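PDB 6XHK: ribulose-5-phosphate reductase 1 from Staphylococcus aureus, which catalyses the NADPH-dependent reduction of D-ribulose 5-phosphate to D-ribitol 5-phosphate for wall teichoic acid synthesis. Local coordinates for residues F156-W170 / G220-G232. Residues are numbered along the deposited sequence; the frame is centred on the assembly and turned at random.
Sequences FEKKSISNKNTFGIW and GLTFDHAFECVGG. With NDP (NADPH dihydro-nicotinamide-adenine-dinucleotide phosphate), chain B.
Strands 166-170 and 225-228 run parallel, their axes 18° apart, and are the two central strands of the six-stranded Rossmann-fold sheet that carries NADPH. The register follows from alternating backbone hydrogen bonds: Gly168 N to His225 O (2.9 Å), Phe227 N to Gly168 O, Trp170 N to Phe227 O and Cys229 N to Trp170 O. Where strand 166-170 begins, the Asp224 carboxylate meets Asn165 and Thr166: OD2 faces Asn165 ND2, a pair modelled too short for its length to be trusted, the two flat groups only 19° from coplanar, while OD1 takes a weak bond from Thr166 N. On the face bearing Phe167, Ile169 and Phe227, an aromatic cluster forms. His225 directs CD2 over the centre of the Phe156 ring in an edge-to-face contact (centroids 4.7 Å apart, planes at 86°). Phe156 in turn points its own edge at the Phe227 face, an offset edge-to-face pair with centroids 5.3 Å apart. Ile161 CD1 lies over a face of the imidazole. Trp170, on the opposite face, brings CH2 to 3.5 Å from Phe223 CZ, the rings meeting obliquely, and Trp170 NE1 hydrogen-bonds Gln241 of helix 232-245. Beyond the strand ends Val230 touches the cofactor's adenine, CG2 lying 3.4 Å from NDP N3A.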
ATOM      1  N   PHE A 156      -3.514 -11.090 -13.251  1.00108.57           N
ATOM      2  CA  PHE A 156      -4.218 -12.274 -13.735  1.00 92.26           C
ATOM      3  C   PHE A 156      -5.246 -11.854 -14.781  1.00117.68           C
ATOM      4  O   PHE A 156      -6.262 -11.234 -14.434  1.00116.35           O
ATOM      5  CB  PHE A 156      -4.894 -12.990 -12.572  1.00 91.04           C
ATOM      6  CG  PHE A 156      -3.939 -13.548 -11.547  1.00 88.67           C
ATOM      7  CD1 PHE A 156      -4.303 -13.639 -10.220  1.00 86.98           C
ATOM      8  CD2 PHE A 156      -2.725 -14.080 -11.928  1.00102.93           C
ATOM      9  CE1 PHE A 156      -3.435 -14.171  -9.280  1.00 85.23           C
ATOM     10  CE2 PHE A 156      -1.862 -14.630 -10.987  1.00 90.60           C
ATOM     11  CZ  PHE A 156      -2.220 -14.673  -9.669  1.00 89.47           C
ATOM     12  N   GLU A 157      -4.979 -12.179 -16.058  1.00126.79           N
ATOM     13  CA  GLU A 157      -5.896 -11.867 -17.153  1.00129.85           C
ATOM     14  C   GLU A 157      -7.317 -12.189 -16.707  1.00149.67           C
ATOM     15  O   GLU A 157      -7.650 -13.360 -16.496  1.00160.42           O
ATOM     16  CB  GLU A 157      -5.530 -12.643 -18.431  1.00113.90           C
ATOM     17  N   LYS A 158      -8.139 -11.145 -16.513  1.00152.25           N
ATOM     18  CA  LYS A 158      -9.456 -11.293 -15.894  1.00149.55           C
ATOM     19  C   LYS A 158     -10.346 -12.274 -16.640  1.00162.66           C
ATOM     20  O   LYS A 158     -11.321 -12.769 -16.062  1.00162.18           O
ATOM     21  CB  LYS A 158     -10.163  -9.937 -15.802  1.00146.12           C
ATOM     22  N   LYS A 159     -10.028 -12.568 -17.906  1.00172.53           N
ATOM     23  CA  LYS A 159     -10.796 -13.543 -18.675  1.00166.92           C
ATOM     24  C   LYS A 159     -10.588 -14.967 -18.161  1.00166.31           C
ATOM     25  O   LYS A 159     -11.445 -15.832 -18.377  1.00166.38           O
ATOM     26  CB  LYS A 159     -10.419 -13.449 -20.155  1.00158.37           C
ATOM     27  N   SER A 160      -9.465 -15.228 -17.484  1.00165.10           N
ATOM     28  CA  SER A 160      -9.135 -16.551 -16.963  1.00156.68           C
ATOM     29  C   SER A 160      -9.711 -16.815 -15.576  1.00154.27           C
ATOM     30  O   SER A 160      -9.686 -17.966 -15.118  1.00147.37           O
ATOM     31  CB  SER A 160      -7.610 -16.729 -16.924  1.00146.77           C
ATOM     32  OG  SER A 160      -7.008 -15.889 -15.944  1.00130.49           O
ATOM     33  N   ILE A 161     -10.238 -15.795 -14.903  1.00165.95           N
ATOM     34  CA  ILE A 161     -10.627 -15.888 -13.500  1.00172.96           C
ATOM     35  C   ILE A 161     -12.111 -15.547 -13.368  1.00184.69           C
ATOM     36  O   ILE A 161     -12.535 -14.443 -13.733  1.00190.46           O
ATOM     37  CB  ILE A 161      -9.770 -14.964 -12.618  1.00153.21           C
ATOM     38  CG1 ILE A 161      -8.319 -15.441 -12.619  1.00145.88           C
ATOM     39  CG2 ILE A 161     -10.303 -14.936 -11.204  1.00146.90           C
ATOM     40  CD1 ILE A 161      -8.189 -16.925 -12.480  1.00146.81           C
ATOM     41  N   SER A 162     -12.892 -16.493 -12.836  1.00174.51           N
ATOM     42  CA  SER A 162     -14.301 -16.311 -12.507  1.00158.37           C
ATOM     43  C   SER A 162     -14.486 -16.267 -10.988  1.00151.83           C
ATOM     44  O   SER A 162     -13.528 -16.328 -10.211  1.00147.31           O
ATOM     45  CB  SER A 162     -15.159 -17.424 -13.138  1.00146.41           C
ATOM     46  OG  SER A 162     -14.667 -18.732 -12.861  1.00134.94           O
ATOM     47  N   ASN A 163     -15.747 -16.163 -10.567  1.00152.34           N
ATOM     48  CA  ASN A 163     -16.097 -16.299  -9.160  1.00139.40           C
ATOM     49  C   ASN A 163     -16.234 -17.790  -8.844  1.00158.46           C
ATOM     50  O   ASN A 163     -16.896 -18.178  -7.874  1.00169.73           O
ATOM     51  CB  ASN A 163     -17.380 -15.507  -8.852  1.00113.81           C
ATOM     52  N   LYS A 164     -15.610 -18.626  -9.686  1.00153.45           N
ATOM     53  CA  LYS A 164     -15.509 -20.074  -9.516  1.00132.88           C
ATOM     54  C   LYS A 164     -14.084 -20.529  -9.209  1.00133.00           C
ATOM     55  O   LYS A 164     -13.856 -21.726  -9.015  1.00106.43           O
ATOM     56  CB  LYS A 164     -16.014 -20.788 -10.778  1.00120.78           C
ATOM     57  N   ASN A 165     -13.120 -19.607  -9.151  1.00128.98           N
ATOM     58  CA  ASN A 165     -11.760 -19.955  -8.758  1.00113.67           C
ATOM     59  C   ASN A 165     -11.676 -20.075  -7.238  1.00110.08           C
ATOM     60  O   ASN A 165     -12.685 -20.104  -6.531  1.00121.32           O
ATOM     61  CB  ASN A 165     -10.755 -18.948  -9.321  1.00103.26           C
ATOM     62  CG  ASN A 165     -10.570 -19.077 -10.830  1.00114.96           C
ATOM     63  OD1 ASN A 165     -11.445 -18.718 -11.615  1.00122.17           O
ATOM     64  ND2 ASN A 165      -9.422 -19.612 -11.239  1.00124.28           N
ATOM     65  N   THR A 166     -10.454 -20.187  -6.724  1.00 94.98           N
ATOM     66  CA  THR A 166     -10.213 -20.315  -5.287  1.00 98.53           C
ATOM     67  C   THR A 166      -8.841 -19.739  -4.975  1.00105.32           C
ATOM     68  O   THR A 166      -7.830 -20.307  -5.380  1.00 89.87           O
ATOM     69  CB  THR A 166     -10.288 -21.760  -4.835  1.00 94.46           C
ATOM     70  OG1 THR A 166     -11.611 -22.251  -5.065  1.00100.25           O
ATOM     71  CG2 THR A 166      -9.905 -21.878  -3.357  1.00 92.73           C
ATOM     72  N   PHE A 167      -8.803 -18.650  -4.221  1.00104.33           N
ATOM     73  CA  PHE A 167      -7.567 -17.921  -3.984  1.00 86.18           C
ATOM     74  C   PHE A 167      -6.930 -18.264  -2.638  1.00 84.89           C
ATOM     75  O   PHE A 167      -7.614 -18.612  -1.672  1.00 89.12           O
ATOM     76  CB  PHE A 167      -7.832 -16.424  -4.076  1.00 85.54           C
ATOM     77  CG  PHE A 167      -8.479 -16.006  -5.357  1.00 89.70           C
ATOM     78  CD1 PHE A 167      -7.696 -15.643  -6.449  1.00 95.24           C
ATOM     79  CD2 PHE A 167      -9.856 -15.930  -5.469  1.00 89.13           C
ATOM     80  CE1 PHE A 167      -8.275 -15.237  -7.640  1.00 88.99           C
ATOM     81  CE2 PHE A 167     -10.447 -15.520  -6.655  1.00 91.00           C
ATOM     82  CZ  PHE A 167      -9.659 -15.176  -7.742  1.00 90.83           C
ATOM     83  N   GLY A 168      -5.602 -18.186  -2.593  1.00 83.48           N
ATOM     84  CA  GLY A 168      -4.866 -18.216  -1.343  1.00 92.99           C
ATOM     85  C   GLY A 168      -4.054 -16.944  -1.187  1.00 94.90           C
ATOM     86  O   GLY A 168      -3.589 -16.369  -2.170  1.00105.41           O
ATOM     87  N   ILE A 169      -3.901 -16.496   0.061  1.00 90.36           N
ATOM     88  CA  ILE A 169      -3.179 -15.268   0.390  1.00 79.47           C
ATOM     89  C   ILE A 169      -2.245 -15.572   1.559  1.00 79.31           C
ATOM     90  O   ILE A 169      -2.709 -15.934   2.648  1.00 83.49           O
ATOM     91  CB  ILE A 169      -4.139 -14.126   0.759  1.00 79.76           C
ATOM     92  CG1 ILE A 169      -4.998 -13.752  -0.441  1.00 80.26           C
ATOM     93  CG2 ILE A 169      -3.354 -12.920   1.180  1.00 79.20           C
ATOM     94  CD1 ILE A 169      -6.114 -12.802  -0.138  1.00 81.06           C
ATOM     95  N   TRP A 170      -0.934 -15.449   1.342  1.00 78.80           N
ATOM     96  CA  TRP A 170       0.030 -15.556   2.436  1.00 89.61           C
ATOM     97  C   TRP A 170       0.352 -14.178   3.001  1.00 94.60           C
ATOM     98  O   TRP A 170       0.573 -13.226   2.248  1.00 86.11           O
ATOM     99  CB  TRP A 170       1.334 -16.245   2.010  1.00 88.25           C
ATOM    100  CG  TRP A 170       1.373 -17.732   2.250  1.00 85.04           C
ATOM    101  CD1 TRP A 170       2.164 -18.407   3.155  1.00 85.60           C
ATOM    102  CD2 TRP A 170       0.607 -18.726   1.571  1.00 88.24           C
ATOM    103  NE1 TRP A 170       1.910 -19.762   3.090  1.00 81.61           N
ATOM    104  CE2 TRP A 170       0.962 -19.983   2.124  1.00 81.38           C
ATOM    105  CE3 TRP A 170      -0.356 -18.680   0.552  1.00 82.39           C
ATOM    106  CZ2 TRP A 170       0.395 -21.167   1.686  1.00 82.36           C
ATOM    107  CZ3 TRP A 170      -0.925 -19.862   0.129  1.00 81.32           C
ATOM    108  CH2 TRP A 170      -0.546 -21.088   0.691  1.00 82.34           C
ATOM    109  N   GLY A 220      -4.416 -32.004   1.996  1.00101.26           N
ATOM    110  CA  GLY A 220      -5.597 -32.011   1.165  1.00102.41           C
ATOM    111  C   GLY A 220      -6.147 -30.653   0.814  1.00100.14           C
ATOM    112  O   GLY A 220      -7.147 -30.576   0.090  1.00101.28           O
ATOM    113  N   LEU A 221      -5.542 -29.581   1.302  1.00107.25           N
ATOM    114  CA  LEU A 221      -6.069 -28.259   1.040  1.00100.63           C
ATOM    115  C   LEU A 221      -5.575 -27.803  -0.316  1.00108.98           C
ATOM    116  O   LEU A 221      -4.437 -28.085  -0.706  1.00116.77           O
ATOM    117  CB  LEU A 221      -5.629 -27.291   2.134  1.00110.79           C
ATOM    118  CG  LEU A 221      -6.260 -25.903   2.219  1.00103.55           C
ATOM    119  CD1 LEU A 221      -7.749 -25.999   2.566  1.00 93.80           C
ATOM    120  CD2 LEU A 221      -5.499 -25.145   3.272  1.00 99.06           C
ATOM    121  N   THR A 222      -6.442 -27.115  -1.053  1.00118.12           N
ATOM    122  CA  THR A 222      -6.074 -26.833  -2.431  1.00127.43           C
ATOM    123  C   THR A 222      -6.693 -25.530  -2.921  1.00127.75           C
ATOM    124  O   THR A 222      -7.753 -25.109  -2.450  1.00146.56           O
ATOM    125  CB  THR A 222      -6.488 -27.982  -3.345  1.00128.96           C
ATOM    126  OG1 THR A 222      -5.931 -27.757  -4.643  1.00145.19           O
ATOM    127  CG2 THR A 222      -8.018 -28.074  -3.437  1.00111.98           C
ATOM    128  N   PHE A 223      -6.023 -24.929  -3.907  1.00103.34           N
ATOM    129  CA  PHE A 223      -6.379 -23.642  -4.497  1.00 93.47           C
ATOM    130  C   PHE A 223      -5.607 -23.493  -5.802  1.00 96.32           C
ATOM    131  O   PHE A 223      -4.577 -24.145  -5.999  1.00 91.99           O
ATOM    132  CB  PHE A 223      -6.027 -22.485  -3.561  1.00 88.80           C
ATOM    133  CG  PHE A 223      -4.605 -22.526  -3.061  1.00 87.22           C
ATOM    134  CD1 PHE A 223      -4.275 -23.217  -1.903  1.00 87.19           C
ATOM    135  CD2 PHE A 223      -3.597 -21.860  -3.759  1.00 86.13           C
ATOM    136  CE1 PHE A 223      -2.966 -23.239  -1.455  1.00 94.41           C
ATOM    137  CE2 PHE A 223      -2.293 -21.883  -3.318  1.00 85.08           C
ATOM    138  CZ  PHE A 223      -1.973 -22.571  -2.166  1.00 85.12           C
ATOM    139  N   ASP A 224      -6.085 -22.599  -6.680  1.00 92.02           N
ATOM    140  CA  ASP A 224      -5.483 -22.459  -8.002  1.00 92.90           C
ATOM    141  C   ASP A 224      -4.740 -21.154  -8.258  1.00 93.98           C
ATOM    142  O   ASP A 224      -4.002 -21.077  -9.247  1.00102.64           O
ATOM    143  CB  ASP A 224      -6.531 -22.660  -9.119  1.00100.95           C
ATOM    144  CG  ASP A 224      -7.836 -21.934  -8.866  1.00117.94           C
ATOM    145  OD1 ASP A 224      -8.335 -21.978  -7.722  1.00127.07           O
ATOM    146  OD2 ASP A 224      -8.355 -21.303  -9.814  1.00130.03           O
ATOM    147  N   HIS A 225      -4.900 -20.136  -7.419  1.00 90.97           N
ATOM    148  CA  HIS A 225      -4.234 -18.855  -7.636  1.00 87.11           C
ATOM    149  C   HIS A 225      -3.828 -18.316  -6.271  1.00 91.72           C
ATOM    150  O   HIS A 225      -4.597 -18.424  -5.311  1.00 89.99           O
ATOM    151  CB  HIS A 225      -5.157 -17.840  -8.320  1.00 89.66           C
ATOM    152  CG  HIS A 225      -5.236 -17.978  -9.805  1.00 90.15           C
ATOM    153  ND1 HIS A 225      -5.686 -19.123 -10.423  1.00 96.95           N
ATOM    154  CD2 HIS A 225      -4.933 -17.112 -10.798  1.00 98.21           C
ATOM    155  CE1 HIS A 225      -5.649 -18.962 -11.733  1.00102.35           C
ATOM    156  NE2 HIS A 225      -5.192 -17.749 -11.988  1.00104.17           N
ATOM    157  N   ALA A 226      -2.643 -17.718  -6.172  1.00 89.19           N
ATOM    158  CA  ALA A 226      -2.173 -17.289  -4.858  1.00 81.75           C
ATOM    159  C   ALA A 226      -1.475 -15.946  -4.955  1.00 91.12           C
ATOM    160  O   ALA A 226      -1.042 -15.528  -6.031  1.00 88.11           O
ATOM    161  CB  ALA A 226      -1.251 -18.326  -4.223  1.00107.55           C
ATOM    162  N   PHE A 227      -1.392 -15.271  -3.795  1.00103.36           N
ATOM    163  CA  PHE A 227      -0.830 -13.926  -3.643  1.00 78.82           C
ATOM    164  C   PHE A 227       0.158 -13.945  -2.492  1.00 78.18           C
ATOM    165  O   PHE A 227      -0.205 -14.313  -1.372  1.00 95.41           O
ATOM    166  CB  PHE A 227      -1.916 -12.903  -3.359  1.00 78.87           C
ATOM    167  CG  PHE A 227      -2.780 -12.643  -4.509  1.00 79.82           C
ATOM    168  CD1 PHE A 227      -2.466 -11.652  -5.413  1.00 80.08           C
ATOM    169  CD2 PHE A 227      -3.923 -13.399  -4.705  1.00 80.85           C
ATOM    170  CE1 PHE A 227      -3.281 -11.399  -6.507  1.00 86.72           C
ATOM    171  CE2 PHE A 227      -4.744 -13.168  -5.800  1.00 95.12           C
ATOM    172  CZ  PHE A 227      -4.424 -12.161  -6.708  1.00 90.01           C
ATOM    173  N   GLU A 228       1.398 -13.568  -2.760  1.00 78.06           N
ATOM    174  CA  GLU A 228       2.423 -13.484  -1.725  1.00 89.28           C
ATOM    175  C   GLU A 228       2.518 -12.045  -1.216  1.00 88.19           C
ATOM    176  O   GLU A 228       3.049 -11.172  -1.913  1.00 86.22           O
ATOM    177  CB  GLU A 228       3.768 -13.970  -2.251  1.00 79.97           C
ATOM    178  CG  GLU A 228       4.783 -14.193  -1.150  1.00 90.58           C
ATOM    179  CD  GLU A 228       5.818 -13.065  -1.082  1.00109.29           C
ATOM    180  OE1 GLU A 228       5.775 -12.131  -1.926  1.00117.50           O
ATOM    181  OE2 GLU A 228       6.681 -13.125  -0.184  1.00110.16           O
ATOM    182  N   CYS A 229       2.009 -11.809   0.005  1.00 81.00           N
ATOM    183  CA  CYS A 229       1.938 -10.497   0.641  1.00 78.12           C
ATOM    184  C   CYS A 229       2.754 -10.473   1.933  1.00 78.81           C
ATOM    185  O   CYS A 229       2.369  -9.854   2.937  1.00 97.51           O
ATOM    186  CB  CYS A 229       0.490 -10.107   0.904  1.00 78.24           C
ATOM    187  SG  CYS A 229      -0.582 -10.232  -0.495  1.00 83.56           S
ATOM    188  N   VAL A 230       3.876 -11.197   1.898  1.00 81.53           N
ATOM    189  CA  VAL A 230       4.885 -11.301   2.947  1.00 80.09           C
ATOM    190  C   VAL A 230       6.187 -10.750   2.378  1.00105.35           C
ATOM    191  O   VAL A 230       6.481 -10.942   1.197  1.00114.29           O
ATOM    192  CB  VAL A 230       5.058 -12.780   3.362  1.00 80.31           C
ATOM    193  CG1 VAL A 230       6.095 -12.964   4.443  1.00 81.82           C
ATOM    194  CG2 VAL A 230       3.750 -13.366   3.732  1.00 79.93           C
ATOM    195  N   GLY A 231       6.984 -10.073   3.193  1.00 95.68           N
ATOM    196  CA  GLY A 231       8.246  -9.562   2.718  1.00 92.18           C
ATOM    197  C   GLY A 231       9.445 -10.214   3.387  1.00 90.10           C
ATOM    198  O   GLY A 231       9.334 -11.131   4.196  1.00104.55           O
ATOM    199  N   GLY A 232      10.615  -9.704   3.018  1.00 85.82           N
ATOM    200  CA  GLY A 232      11.784  -9.912   3.835  1.00 88.07           C
ATOM    201  C   GLY A 232      12.215 -11.357   3.855  1.00 88.29           C
ATOM    202  O   GLY A 232      12.014 -12.107   2.899  1.00117.98           O
TER
HETATM  203  PA  NDP B 401       3.455  -6.412   7.468  1.00140.77           P
HETATM  204  O1A NDP B 401       4.350  -5.870   8.546  1.00158.92           O
HETATM  205  O2A NDP B 401       2.003  -6.052   7.765  1.00137.07           O
HETATM  206  O5B NDP B 401       3.691  -8.053   7.353  1.00136.42           O
HETATM  207  C5B NDP B 401       2.658  -8.910   6.763  1.00117.39           C
HETATM  208  C4B NDP B 401       2.393 -10.184   7.650  1.00 96.54           C
HETATM  209  O4B NDP B 401       2.972 -11.256   7.177  1.00 89.37           O
HETATM  210  C3B NDP B 401       2.978  -9.999   9.079  1.00 89.51           C
HETATM  211  O3B NDP B 401       1.998 -10.062  10.021  1.00 89.35           O
HETATM  212  C2B NDP B 401       3.908 -11.176   9.339  1.00 82.78           C
HETATM  213  O2B NDP B 401       3.617 -11.584  10.742  1.00 77.84           O
HETATM  214  C1B NDP B 401       3.497 -12.072   8.476  1.00 88.49           C
HETATM  215  N9A NDP B 401       4.472 -13.118   8.151  1.00 92.88           N
HETATM  216  C8A NDP B 401       5.784 -13.221   8.508  1.00103.79           C
HETATM  217  N7A NDP B 401       6.292 -14.373   7.984  1.00 92.22           N
HETATM  218  C5A NDP B 401       5.311 -14.965   7.321  1.00 93.77           C
HETATM  219  C6A NDP B 401       5.280 -16.282   6.536  1.00 81.84           C
HETATM  220  N6A NDP B 401       6.489 -17.070   6.442  1.00 84.99           N
HETATM  221  N1A NDP B 401       4.062 -16.689   5.919  1.00 66.98           N
HETATM  222  C2A NDP B 401       2.864 -15.885   6.028  1.00 64.85           C
HETATM  223  N3A NDP B 401       2.908 -14.618   6.785  1.00 79.88           N
HETATM  224  C4A NDP B 401       4.184 -14.194   7.427  1.00 88.69           C
HETATM  225  O3  NDP B 401       3.824  -5.715   5.973  1.00134.05           O
HETATM  226  PN  NDP B 401       2.749  -5.541   4.672  1.00135.47           P
HETATM  227  O1N NDP B 401       1.553  -6.484   4.824  1.00144.51           O
HETATM  228  O2N NDP B 401       2.208  -4.149   4.657  1.00151.93           O
HETATM  229  O5D NDP B 401       3.616  -5.819   3.276  1.00131.84           O
HETATM  230  C5D NDP B 401       4.846  -6.572   3.340  1.00127.78           C
HETATM  231  C4D NDP B 401       5.724  -6.463   2.193  1.00124.75           C
HETATM  232  O4D NDP B 401       5.028  -5.804   0.930  1.00115.63           O
HETATM  233  C3D NDP B 401       6.962  -5.576   2.465  1.00137.61           C
HETATM  234  O3D NDP B 401       8.204  -6.231   1.957  1.00143.04           O
HETATM  235  C2D NDP B 401       6.705  -4.410   1.822  1.00142.46           C
HETATM  236  O2D NDP B 401       7.899  -3.649   1.455  1.00152.90           O
HETATM  237  C1D NDP B 401       5.845  -4.856   0.509  1.00126.08           C
HETATM  238  N1N NDP B 401       5.182  -3.751  -0.215  1.00119.50           N
HETATM  239  C2N NDP B 401       5.179  -3.832  -1.678  1.00134.05           C
HETATM  240  C3N NDP B 401       4.712  -2.679  -2.584  1.00141.63           C
HETATM  241  C7N NDP B 401       4.779  -2.882  -4.153  1.00144.56           C
HETATM  242  O7N NDP B 401       4.819  -1.925  -4.889  1.00156.21           O
HETATM  243  N7N NDP B 401       4.788  -4.243  -4.693  1.00131.37           N
HETATM  244  C4N NDP B 401       3.949  -1.492  -1.945  1.00139.28           C
HETATM  245  C5N NDP B 401       4.181  -1.369  -0.423  1.00131.03           C
HETATM  246  C6N NDP B 401       4.550  -2.599   0.434  1.00116.03           C
HETATM  247  P2B NDP B 401       4.843 -11.409  11.797  1.00106.76           P
HETATM  248  O1X NDP B 401       6.135 -11.963  11.233  1.00 99.07           O
HETATM  249  O2X NDP B 401       5.030  -9.922  12.047  1.00115.68           O
HETATM  250  O3X NDP B 401       4.479 -12.161  13.066  1.00120.52           O